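Side-chain contacts in nucleosome assembly protein 1, putative (Plasmodium falciparum, PDB 3FS3), which probably binds histones and assists nucleosome assembly, as a chaperone of the nucleosome assembly protein family: residues 117-120 with 124-127; 238-243 with 272-277; 278-281 with 287-290. All coordinates share one frame; numbering follows the deposited sequence.

Overall arrangement
Along the chain, beyond the long helix 49-99, interaction 1 comes first: it closes the short connection 121-123 that leads from helix 114-120 into helix 123-126. After the four-stranded antiparallel sheet, interaction 2 closes the stretch 244-271, which includes the start of helix 260-289, bringing the segment that follows strand 192-197 back onto that helix. Interaction 3 lies farther along it and folds its last turns onto residues 278-281. The three follow in series, without nesting or crossing, yet all of them touch. Val-125 packs on Thr-276 and Ile-277, Leu-119 packs on Ile-281, and Ile-281 N probably hydrogen-bonds to Thr-276 O. Helix 260-289 thus joins the two short helices to the sheet side of the fold.

Interaction 1. Residues 117-120 with 124-127; sequences RALR and TVSH
Arg-120 and Ser-126 meet through both backbone and side chain where two short helices follow each other. The CB of Arg-120 points away from residues 124-127, and the chain then bends at CG (chi2 -62°), which returns its outer half to the serine. Its CD passes 3.8 Å from Ser-126 OG. Farther out, NE turns to a different partner, the carboxylate of Glu-134, in a salt bridge that is the stronger hold on the guanidinium. At the tip, NH1 gives Ser-126 OG a weak hydrogen bond of 3.5 Å (N-H...O 156°). The hydroxyl lies at the guanidinium edge, in its plane, and so does a water that NH1 also reaches weakly. That water donates in turn to Ser-126 O, 2.7 Å from the water oxygen, so the arginine tip is linked to the serine both directly and through solvent. The hydroxyl stands anti to the serine backbone N (chi1 -174°), and Ser-126 CB rests 3.2 Å from Arg-120 O, a close fit of the second helix against the end of the first. On the buried side the contact is apolar: Val-125 CG1 meets Leu-119 CD2 at 3.7 Å and Leu-119 CB at 4.0 Å, with Ile-129 also touching the leucine. In the connecting turn, Asn-122 OD1 accepts a hydrogen bond from Val-125 N. The whole is a tight corner between consecutive short helices, apolar on its buried side and polar on the partly exposed side, packed beside helix 260-289 in the alpha/beta part of the NAP fold.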
ATOM      1  N   ARG A 117     -11.864  23.516  -7.420  1.00 24.49           N
ATOM      2  CA  ARG A 117     -12.171  22.683  -8.575  1.00 26.58           C
ATOM      3  C   ARG A 117     -11.327  21.425  -8.640  1.00 28.63           C
ATOM      4  O   ARG A 117     -11.826  20.362  -8.996  1.00 32.93           O
ATOM      5  CB  ARG A 117     -12.054  23.494  -9.861  1.00 28.34           C
ATOM      6  CG  ARG A 117     -13.170  24.514  -9.973  1.00 37.14           C
ATOM      7  CD  ARG A 117     -13.157  25.288 -11.275  1.00 41.15           C
ATOM      8  NE  ARG A 117     -14.143  26.367 -11.242  1.00 47.89           N
ATOM      9  CZ  ARG A 117     -14.202  27.362 -12.123  1.00 48.44           C
ATOM     10  NH1 ARG A 117     -13.327  27.424 -13.122  1.00 47.94           N
ATOM     11  NH2 ARG A 117     -15.131  28.301 -12.000  1.00 45.25           N
ATOM     12  N   ALA A 118     -10.051  21.530  -8.286  1.00 28.85           N
ATOM     13  CA  ALA A 118      -9.199  20.350  -8.288  1.00 28.20           C
ATOM     14  C   ALA A 118      -9.783  19.359  -7.276  1.00 29.79           C
ATOM     15  O   ALA A 118      -9.953  18.178  -7.581  1.00 31.02           O
ATOM     16  CB  ALA A 118      -7.762  20.726  -7.901  1.00 27.80           C
ATOM     17  N   LEU A 119     -10.096  19.845  -6.075  1.00 29.00           N
ATOM     18  CA  LEU A 119     -10.674  18.995  -5.030  1.00 29.62           C
ATOM     19  C   LEU A 119     -12.018  18.400  -5.468  1.00 29.56           C
ATOM     20  O   LEU A 119     -12.291  17.223  -5.230  1.00 29.27           O
ATOM     21  CB  LEU A 119     -10.872  19.793  -3.739  1.00 26.11           C
ATOM     22  CG  LEU A 119      -9.633  20.290  -2.990  1.00 26.91           C
ATOM     23  CD1 LEU A 119     -10.049  21.272  -1.907  1.00 21.45           C
ATOM     24  CD2 LEU A 119      -8.889  19.113  -2.386  1.00 23.35           C
ATOM     25  N   ARG A 120     -12.850  19.217  -6.106  1.00 29.25           N
ATOM     26  CA  ARG A 120     -14.158  18.767  -6.583  1.00 32.66           C
ATOM     27  C   ARG A 120     -14.030  17.630  -7.588  1.00 32.16           C
ATOM     28  O   ARG A 120     -14.795  16.669  -7.536  1.00 34.49           O
ATOM     29  CB  ARG A 120     -14.924  19.923  -7.242  1.00 36.96           C
ATOM     30  CG  ARG A 120     -15.839  20.701  -6.308  1.00 37.07           C
ATOM     31  CD  ARG A 120     -16.922  19.796  -5.748  1.00 43.48           C
ATOM     32  NE  ARG A 120     -17.959  20.539  -5.037  1.00 45.69           N
ATOM     33  CZ  ARG A 120     -18.822  19.980  -4.194  1.00 46.18           C
ATOM     34  NH1 ARG A 120     -18.761  18.676  -3.966  1.00 43.01           N
ATOM     35  NH2 ARG A 120     -19.738  20.721  -3.578  1.00 42.14           N
ATOM     36  N   THR A 124     -13.059  10.845  -4.125  1.00 40.12           N
ATOM     37  CA  THR A 124     -12.895  10.703  -2.680  1.00 39.29           C
ATOM     38  C   THR A 124     -13.082  12.010  -1.906  1.00 39.60           C
ATOM     39  O   THR A 124     -13.860  12.065  -0.951  1.00 40.90           O
ATOM     40  CB  THR A 124     -11.504  10.124  -2.334  1.00 39.95           C
ATOM     41  OG1 THR A 124     -11.322   8.879  -3.017  1.00 42.84           O
ATOM     42  CG2 THR A 124     -11.382   9.882  -0.844  1.00 37.99           C
ATOM     43  N   VAL A 125     -12.368  13.056  -2.314  1.00 37.44           N
ATOM     44  CA  VAL A 125     -12.455  14.349  -1.639  1.00 35.86           C
ATOM     45  C   VAL A 125     -13.767  15.068  -1.913  1.00 37.07           C
ATOM     46  O   VAL A 125     -14.293  15.766  -1.044  1.00 38.38           O
ATOM     47  CB  VAL A 125     -11.308  15.286  -2.063  1.00 37.24           C
ATOM     48  CG1 VAL A 125     -11.481  16.654  -1.398  1.00 33.63           C
ATOM     49  CG2 VAL A 125      -9.965  14.665  -1.698  1.00 33.54           C
ATOM     50  N   SER A 126     -14.293  14.904  -3.122  1.00 35.42           N
ATOM     51  CA  SER A 126     -15.539  15.556  -3.485  1.00 36.78           C
ATOM     52  C   SER A 126     -16.682  15.136  -2.565  1.00 35.89           C
ATOM     53  O   SER A 126     -17.617  15.907  -2.344  1.00 34.47           O
ATOM     54  CB  SER A 126     -15.911  15.238  -4.933  1.00 38.92           C
ATOM     55  OG  SER A 126     -17.049  15.987  -5.327  1.00 43.08           O
ATOM     56  N   HIS A 127     -16.598  13.926  -2.021  1.00 34.16           N
ATOM     57  CA  HIS A 127     -17.646  13.417  -1.138  1.00 38.40           C
ATOM     58  C   HIS A 127     -17.763  14.133   0.203  1.00 35.59           C
ATOM     59  O   HIS A 127     -18.826  14.102   0.823  1.00 35.04           O
ATOM     60  CB  HIS A 127     -17.456  11.916  -0.901  1.00 41.12           C
ATOM     61  CG  HIS A 127     -17.667  11.086  -2.127  1.00 48.68           C
ATOM     62  ND1 HIS A 127     -17.314   9.756  -2.198  1.00 48.65           N
ATOM     63  CD2 HIS A 127     -18.182  11.404  -3.339  1.00 50.40           C
ATOM     64  CE1 HIS A 127     -17.600   9.291  -3.400  1.00 51.52           C
ATOM     65  NE2 HIS A 127     -18.127  10.271  -4.112  1.00 51.73           N
TER
HETATM   66  O   HOH W   1     -20.292  16.373  -2.150  1.00 27.33           O

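Interaction 2. Residues 238-243 with 272-277; sequences FHFFTS and EVALTI
Phe-240 reaches from the loop after strand 192-197 to the flank of helix 260-289, where its ring meets Val-273 and Ala-274 in the buried alpha/beta core of the NAP fold, in which this helix packs on the antiparallel sheet. The cross-contact is wholly apolar. Ala-274 CB sits at the ring edge, in its plane, 4.0 Å from both CE1 and CZ of Phe-240. Val-273 CG1 comes in obliquely, 4.0 Å from Phe-240 CE1, the two side chains running past one another in opposite directions. Chi1 of Phe-240 (176°) sets CG opposite the backbone N, which carries the ring out toward the helix. Leu-160 and Tyr-179, from two strands of the sheet, touch both Phe-240 and Ala-274.

Among the aromatic contacts, Phe-240 CD2 stands 3.8 Å above the centre of the Phe-241 ring, and Lys-177 makes a cation-pi contact with Phe-240 while its NZ hydrogen-bonds to Phe-240 O.

Hydrogen bonds shape each side separately. Phe-241 is the centre of an inverse gamma turn, and Thr-242 OG1 donates to His-239 O at 2.8 Å. On the helix, Glu-272 O takes two donors, Thr-276 N at 3.1 Å and Thr-276 OG1 at 2.9 Å, which approach from opposite faces of its carbonyl plane.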
ATOM      1  N   PHE A 238     -14.787  21.049   6.560  1.00 26.96           N
ATOM      2  CA  PHE A 238     -13.965  21.545   7.646  1.00 27.12           C
ATOM      3  C   PHE A 238     -13.956  20.716   8.926  1.00 29.34           C
ATOM      4  O   PHE A 238     -13.240  21.028   9.880  1.00 28.21           O
ATOM      5  CB  PHE A 238     -14.322  23.014   7.875  1.00 25.74           C
ATOM      6  CG  PHE A 238     -13.925  23.893   6.716  1.00 18.04           C
ATOM      7  CD1 PHE A 238     -12.650  24.450   6.652  1.00 17.81           C
ATOM      8  CD2 PHE A 238     -14.797  24.090   5.643  1.00 19.20           C
ATOM      9  CE1 PHE A 238     -12.243  25.188   5.529  1.00 17.66           C
ATOM     10  CE2 PHE A 238     -14.407  24.823   4.519  1.00 17.67           C
ATOM     11  CZ  PHE A 238     -13.122  25.375   4.459  1.00 17.30           C
ATOM     12  N   HIS A 239     -14.727  19.632   8.926  1.00 33.07           N
ATOM     13  CA  HIS A 239     -14.747  18.724  10.063  1.00 32.91           C
ATOM     14  C   HIS A 239     -13.435  17.952   9.995  1.00 32.72           C
ATOM     15  O   HIS A 239     -13.063  17.250  10.931  1.00 32.85           O
ATOM     16  CB  HIS A 239     -15.934  17.766   9.967  1.00 34.99           C
ATOM     17  CG  HIS A 239     -17.184  18.299  10.592  1.00 34.88           C
ATOM     18  ND1 HIS A 239     -18.412  18.245   9.970  1.00 41.54           N
ATOM     19  CD2 HIS A 239     -17.394  18.892  11.791  1.00 35.62           C
ATOM     20  CE1 HIS A 239     -19.325  18.784  10.759  1.00 37.40           C
ATOM     21  NE2 HIS A 239     -18.734  19.185  11.869  1.00 39.22           N
ATOM     22  N   PHE A 240     -12.747  18.097   8.865  1.00 27.33           N
ATOM     23  CA  PHE A 240     -11.457  17.461   8.631  1.00 29.29           C
ATOM     24  C   PHE A 240     -10.462  17.965   9.676  1.00 29.84           C
ATOM     25  O   PHE A 240      -9.578  17.239  10.119  1.00 32.00           O
ATOM     26  CB  PHE A 240     -10.950  17.831   7.230  1.00 26.96           C
ATOM     27  CG  PHE A 240      -9.570  17.308   6.911  1.00 28.65           C
ATOM     28  CD1 PHE A 240      -9.387  16.002   6.470  1.00 28.50           C
ATOM     29  CD2 PHE A 240      -8.454  18.134   7.038  1.00 31.33           C
ATOM     30  CE1 PHE A 240      -8.112  15.519   6.155  1.00 32.25           C
ATOM     31  CE2 PHE A 240      -7.169  17.661   6.726  1.00 35.79           C
ATOM     32  CZ  PHE A 240      -7.000  16.348   6.282  1.00 30.81           C
ATOM     33  N   PHE A 241     -10.604  19.223  10.063  1.00 32.69           N
ATOM     34  CA  PHE A 241      -9.693  19.798  11.041  1.00 38.17           C
ATOM     35  C   PHE A 241     -10.159  19.515  12.464  1.00 42.15           C
ATOM     36  O   PHE A 241     -10.379  20.421  13.264  1.00 45.10           O
ATOM     37  CB  PHE A 241      -9.551  21.294  10.767  1.00 30.37           C
ATOM     38  CG  PHE A 241      -9.012  21.592   9.389  1.00 28.25           C
ATOM     39  CD1 PHE A 241      -7.648  21.509   9.131  1.00 22.17           C
ATOM     40  CD2 PHE A 241      -9.877  21.912   8.343  1.00 23.84           C
ATOM     41  CE1 PHE A 241      -7.148  21.738   7.861  1.00 22.72           C
ATOM     42  CE2 PHE A 241      -9.392  22.143   7.067  1.00 25.33           C
ATOM     43  CZ  PHE A 241      -8.019  22.057   6.823  1.00 28.57           C
ATOM     44  N   THR A 242     -10.306  18.224  12.755  1.00 47.09           N
ATOM     45  CA  THR A 242     -10.732  17.742  14.060  1.00 52.02           C
ATOM     46  C   THR A 242      -9.664  16.771  14.549  1.00 56.09           C
ATOM     47  O   THR A 242      -9.281  15.848  13.827  1.00 56.88           O
ATOM     48  CB  THR A 242     -12.098  17.007  13.969  1.00 52.56           C
ATOM     49  OG1 THR A 242     -13.138  17.951  13.677  1.00 52.23           O
ATOM     50  CG2 THR A 242     -12.420  16.304  15.275  1.00 52.63           C
ATOM     51  N   SER A 243      -9.175  16.989  15.767  1.00 60.54           N
ATOM     52  CA  SER A 243      -8.141  16.133  16.345  1.00 66.14           C
ATOM     53  C   SER A 243      -8.706  14.808  16.853  1.00 69.56           C
ATOM     54  O   SER A 243      -9.779  14.767  17.459  1.00 70.46           O
ATOM     55  CB  SER A 243      -7.436  16.857  17.498  1.00 65.52           C
ATOM     56  OG  SER A 243      -6.808  18.046  17.053  1.00 66.12           O
ATOM     57  N   GLU A 272      -8.269   8.595   4.782  1.00 38.10           N
ATOM     58  CA  GLU A 272      -8.399   8.332   3.355  1.00 37.76           C
ATOM     59  C   GLU A 272      -8.371   9.661   2.610  1.00 34.99           C
ATOM     60  O   GLU A 272      -7.738   9.793   1.563  1.00 35.08           O
ATOM     61  CB  GLU A 272      -9.711   7.600   3.066  1.00 41.54           C
ATOM     62  CG  GLU A 272      -9.708   6.821   1.760  1.00 48.28           C
ATOM     63  CD  GLU A 272     -11.077   6.282   1.397  1.00 52.03           C
ATOM     64  OE1 GLU A 272     -11.781   5.775   2.295  1.00 54.15           O
ATOM     65  OE2 GLU A 272     -11.448   6.357   0.206  1.00 58.23           O
ATOM     66  N   VAL A 273      -9.068  10.649   3.156  1.00 34.50           N
ATOM     67  CA  VAL A 273      -9.104  11.971   2.540  1.00 33.29           C
ATOM     68  C   VAL A 273      -7.710  12.593   2.549  1.00 32.20           C
ATOM     69  O   VAL A 273      -7.242  13.095   1.534  1.00 28.19           O
ATOM     70  CB  VAL A 273     -10.064  12.913   3.292  1.00 32.84           C
ATOM     71  CG1 VAL A 273      -9.934  14.328   2.752  1.00 29.72           C
ATOM     72  CG2 VAL A 273     -11.496  12.415   3.145  1.00 32.20           C
ATOM     73  N   ALA A 274      -7.054  12.539   3.705  1.00 31.19           N
ATOM     74  CA  ALA A 274      -5.723  13.107   3.866  1.00 32.11           C
ATOM     75  C   ALA A 274      -4.738  12.495   2.894  1.00 31.33           C
ATOM     76  O   ALA A 274      -3.909  13.193   2.308  1.00 29.95           O
ATOM     77  CB  ALA A 274      -5.241  12.889   5.284  1.00 34.21           C
ATOM     78  N   LEU A 275      -4.837  11.184   2.734  1.00 30.28           N
ATOM     79  CA  LEU A 275      -3.954  10.450   1.847  1.00 31.53           C
ATOM     80  C   LEU A 275      -4.169  10.873   0.396  1.00 30.74           C
ATOM     81  O   LEU A 275      -3.221  10.985  -0.374  1.00 28.20           O
ATOM     82  CB  LEU A 275      -4.211   8.949   1.992  1.00 33.61           C
ATOM     83  CG  LEU A 275      -3.047   8.037   1.611  1.00 38.12           C
ATOM     84  CD1 LEU A 275      -1.908   8.218   2.612  1.00 40.65           C
ATOM     85  CD2 LEU A 275      -3.513   6.591   1.614  1.00 42.96           C
ATOM     86  N   THR A 276      -5.424  11.102   0.029  1.00 30.32           N
ATOM     87  CA  THR A 276      -5.755  11.503  -1.327  1.00 30.30           C
ATOM     88  C   THR A 276      -5.207  12.895  -1.625  1.00 29.75           C
ATOM     89  O   THR A 276      -4.705  13.150  -2.719  1.00 28.39           O
ATOM     90  CB  THR A 276      -7.279  11.503  -1.548  1.00 30.19           C
ATOM     91  OG1 THR A 276      -7.793  10.189  -1.302  1.00 40.99           O
ATOM     92  CG2 THR A 276      -7.615  11.904  -2.971  1.00 31.73           C
ATOM     93  N   ILE A 277      -5.307  13.793  -0.653  1.00 26.76           N
ATOM     94  CA  ILE A 277      -4.808  15.146  -0.838  1.00 26.89           C
ATOM     95  C   ILE A 277      -3.297  15.100  -0.972  1.00 27.87           C
ATOM     96  O   ILE A 277      -2.719  15.716  -1.859  1.00 26.02           O
ATOM     97  CB  ILE A 277      -5.190  16.054   0.353  1.00 26.92           C
ATOM     98  CG1 ILE A 277      -6.697  16.327   0.323  1.00 25.51           C
ATOM     99  CG2 ILE A 277      -4.381  17.358   0.303  1.00 23.98           C
ATOM    100  CD1 ILE A 277      -7.202  17.198   1.459  1.00 23.86           C
TER

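Interaction 3. Residues 278-281 with 287-290; sequences KERI and DYYL
The Tyr-288 ring carries Ile-281 CD1 over one face, 4.2 Å above its plane and displaced toward the rim, while Arg-280 occupies the edge with both its side chain and its backbone. Arg-280 CD lies in the ring plane beside the phenol oxygen, and Arg-280 O is also at the edge, 3.5 Å from Tyr-288 CE2. The guanidinium is not stacked on the ring: the two planes stand 73° apart, and the side chains cross at about a right angle. The phenol oxygen instead ends against the arginine methylenes, crosswise to the chain, with Tyr-288 OH 2.9 Å from Arg-280 CD, 3.5 Å from CG and 3.6 Å from CB. A bend at chi2 of Arg-280 (-68°) wraps these methylenes around the oxygen. Although Arg-280 NE is also near, its angle to Tyr-288 OH is too poor for a hydrogen bond.

Both segments belong to helix 260-289, the last helix of the NAP fold here, and the tyrosine reaches back about two turns along it. The helix is irregular at this point. A wider pi-type turn spans 278-281, where Ile-281 N probably hydrogen-bonds to Thr-276 O, five residues back. Ile-281 and Tyr-288 have CA atoms 7.1 Å apart, closer than seven residues of a straight alpha helix would put them, so the axis must bend between them. The bend probably helps to bring Ile-281 against the ring, CD1 of Ile-281 coming 4.3 Å from CD2 of Tyr-288.

Helix 114-120 flanks the contact, with Ala-118 against Tyr-288 and Leu-119 against Ile-281, and Asn-121 ND2 hydrogen-bonds to Tyr-288 O. Next to the tyrosine, Asp-287 OD2 forms a hydrogen bond with Tyr-66 OH of the second subunit.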
ATOM      1  N   LYS A 278      -2.671  14.340  -0.085  1.00 29.95           N
ATOM      2  CA  LYS A 278      -1.225  14.189  -0.058  1.00 32.74           C
ATOM      3  C   LYS A 278      -0.633  13.528  -1.297  1.00 32.45           C
ATOM      4  O   LYS A 278       0.316  14.037  -1.885  1.00 34.11           O
ATOM      5  CB  LYS A 278      -0.833  13.383   1.187  1.00 37.36           C
ATOM      6  CG  LYS A 278       0.593  12.857   1.202  1.00 39.39           C
ATOM      7  CD  LYS A 278       0.903  12.218   2.553  1.00 42.47           C
ATOM      8  CE  LYS A 278       2.332  11.700   2.632  1.00 43.05           C
ATOM      9  NZ  LYS A 278       2.553  10.510   1.758  1.00 41.70           N
ATOM     10  N   GLU A 279      -1.201  12.402  -1.703  1.00 32.38           N
ATOM     11  CA  GLU A 279      -0.662  11.665  -2.841  1.00 36.16           C
ATOM     12  C   GLU A 279      -1.285  11.952  -4.198  1.00 33.89           C
ATOM     13  O   GLU A 279      -0.683  11.655  -5.226  1.00 33.02           O
ATOM     14  CB  GLU A 279      -0.764  10.166  -2.567  1.00 38.26           C
ATOM     15  CG  GLU A 279      -0.238   9.752  -1.211  1.00 43.71           C
ATOM     16  CD  GLU A 279      -0.175   8.249  -1.055  1.00 50.50           C
ATOM     17  OE1 GLU A 279      -1.228   7.589  -1.205  1.00 50.63           O
ATOM     18  OE2 GLU A 279       0.930   7.729  -0.785  1.00 54.68           O
ATOM     19  N   ARG A 280      -2.479  12.529  -4.205  1.00 32.58           N
ATOM     20  CA  ARG A 280      -3.173  12.800  -5.454  1.00 32.57           C
ATOM     21  C   ARG A 280      -3.362  14.264  -5.822  1.00 30.01           C
ATOM     22  O   ARG A 280      -2.895  14.703  -6.870  1.00 32.81           O
ATOM     23  CB  ARG A 280      -4.529  12.086  -5.444  1.00 35.03           C
ATOM     24  CG  ARG A 280      -4.463  10.637  -5.928  1.00 44.18           C
ATOM     25  CD  ARG A 280      -4.132  10.616  -7.415  1.00 51.15           C
ATOM     26  NE  ARG A 280      -4.342   9.311  -8.033  1.00 55.57           N
ATOM     27  CZ  ARG A 280      -4.384   9.109  -9.347  1.00 55.24           C
ATOM     28  NH1 ARG A 280      -4.230  10.126 -10.180  1.00 53.61           N
ATOM     29  NH2 ARG A 280      -4.587   7.890  -9.827  1.00 61.15           N
ATOM     30  N   ILE A 281      -4.049  15.014  -4.967  1.00 25.00           N
ATOM     31  CA  ILE A 281      -4.310  16.427  -5.222  1.00 23.98           C
ATOM     32  C   ILE A 281      -3.031  17.247  -5.373  1.00 20.05           C
ATOM     33  O   ILE A 281      -2.850  17.959  -6.355  1.00 20.42           O
ATOM     34  CB  ILE A 281      -5.160  17.044  -4.085  1.00 24.58           C
ATOM     35  CG1 ILE A 281      -6.444  16.230  -3.896  1.00 26.94           C
ATOM     36  CG2 ILE A 281      -5.496  18.497  -4.401  1.00 21.97           C
ATOM     37  CD1 ILE A 281      -7.401  16.290  -5.071  1.00 23.27           C
ATOM     38  N   ASP A 287      -4.150  18.780 -13.131  1.00 24.67           N
ATOM     39  CA  ASP A 287      -4.835  17.754 -13.911  1.00 26.54           C
ATOM     40  C   ASP A 287      -6.204  17.444 -13.324  1.00 28.03           C
ATOM     41  O   ASP A 287      -7.125  17.043 -14.046  1.00 27.86           O
ATOM     42  CB  ASP A 287      -3.984  16.490 -14.012  1.00 26.91           C
ATOM     43  CG  ASP A 287      -2.876  16.628 -15.034  1.00 26.37           C
ATOM     44  OD1 ASP A 287      -2.927  17.584 -15.836  1.00 28.13           O
ATOM     45  OD2 ASP A 287      -1.963  15.780 -15.051  1.00 33.01           O
ATOM     46  N   TYR A 288      -6.340  17.617 -12.014  1.00 23.65           N
ATOM     47  CA  TYR A 288      -7.640  17.421 -11.390  1.00 24.11           C
ATOM     48  C   TYR A 288      -8.470  18.645 -11.764  1.00 23.63           C
ATOM     49  O   TYR A 288      -9.621  18.520 -12.172  1.00 21.51           O
ATOM     50  CB  TYR A 288      -7.504  17.295  -9.870  1.00 23.89           C
ATOM     51  CG  TYR A 288      -7.279  15.869  -9.442  1.00 23.30           C
ATOM     52  CD1 TYR A 288      -8.311  14.924  -9.525  1.00 22.78           C
ATOM     53  CD2 TYR A 288      -6.028  15.444  -9.008  1.00 21.23           C
ATOM     54  CE1 TYR A 288      -8.094  13.588  -9.185  1.00 19.42           C
ATOM     55  CE2 TYR A 288      -5.796  14.109  -8.667  1.00 23.05           C
ATOM     56  CZ  TYR A 288      -6.832  13.190  -8.758  1.00 23.04           C
ATOM     57  OH  TYR A 288      -6.593  11.879  -8.430  1.00 26.09           O
ATOM     58  N   TYR A 289      -7.873  19.831 -11.646  1.00 23.55           N
ATOM     59  CA  TYR A 289      -8.575  21.057 -12.006  1.00 24.68           C
ATOM     60  C   TYR A 289      -9.184  20.873 -13.398  1.00 28.58           C
ATOM     61  O   TYR A 289     -10.377  21.096 -13.586  1.00 31.79           O
ATOM     62  CB  TYR A 289      -7.608  22.238 -12.016  1.00 24.68           C
ATOM     63  CG  TYR A 289      -8.178  23.491 -12.633  1.00 22.56           C
ATOM     64  CD1 TYR A 289      -8.858  24.433 -11.861  1.00 21.36           C
ATOM     65  CD2 TYR A 289      -8.038  23.738 -13.998  1.00 26.60           C
ATOM     66  CE1 TYR A 289      -9.385  25.597 -12.439  1.00 24.61           C
ATOM     67  CE2 TYR A 289      -8.557  24.890 -14.584  1.00 25.61           C
ATOM     68  CZ  TYR A 289      -9.226  25.816 -13.802  1.00 27.78           C
ATOM     69  OH  TYR A 289      -9.715  26.966 -14.392  1.00 31.25           O
ATOM     70  N   LEU A 290      -8.362  20.451 -14.359  1.00 28.01           N
ATOM     71  CA  LEU A 290      -8.808  20.227 -15.737  1.00 28.89           C
ATOM     72  C   LEU A 290      -9.725  19.014 -15.847  1.00 31.88           C
ATOM     73  O   LEU A 290     -10.366  18.812 -16.873  1.00 34.54           O
ATOM     74  CB  LEU A 290      -7.605  20.018 -16.674  1.00 29.25           C
ATOM     75  CG  LEU A 290      -6.706  21.215 -16.994  1.00 32.94           C
ATOM     76  CD1 LEU A 290      -5.535  20.769 -17.847  1.00 33.26           C
ATOM     77  CD2 LEU A 290      -7.518  22.280 -17.722  1.00 29.70           C
TER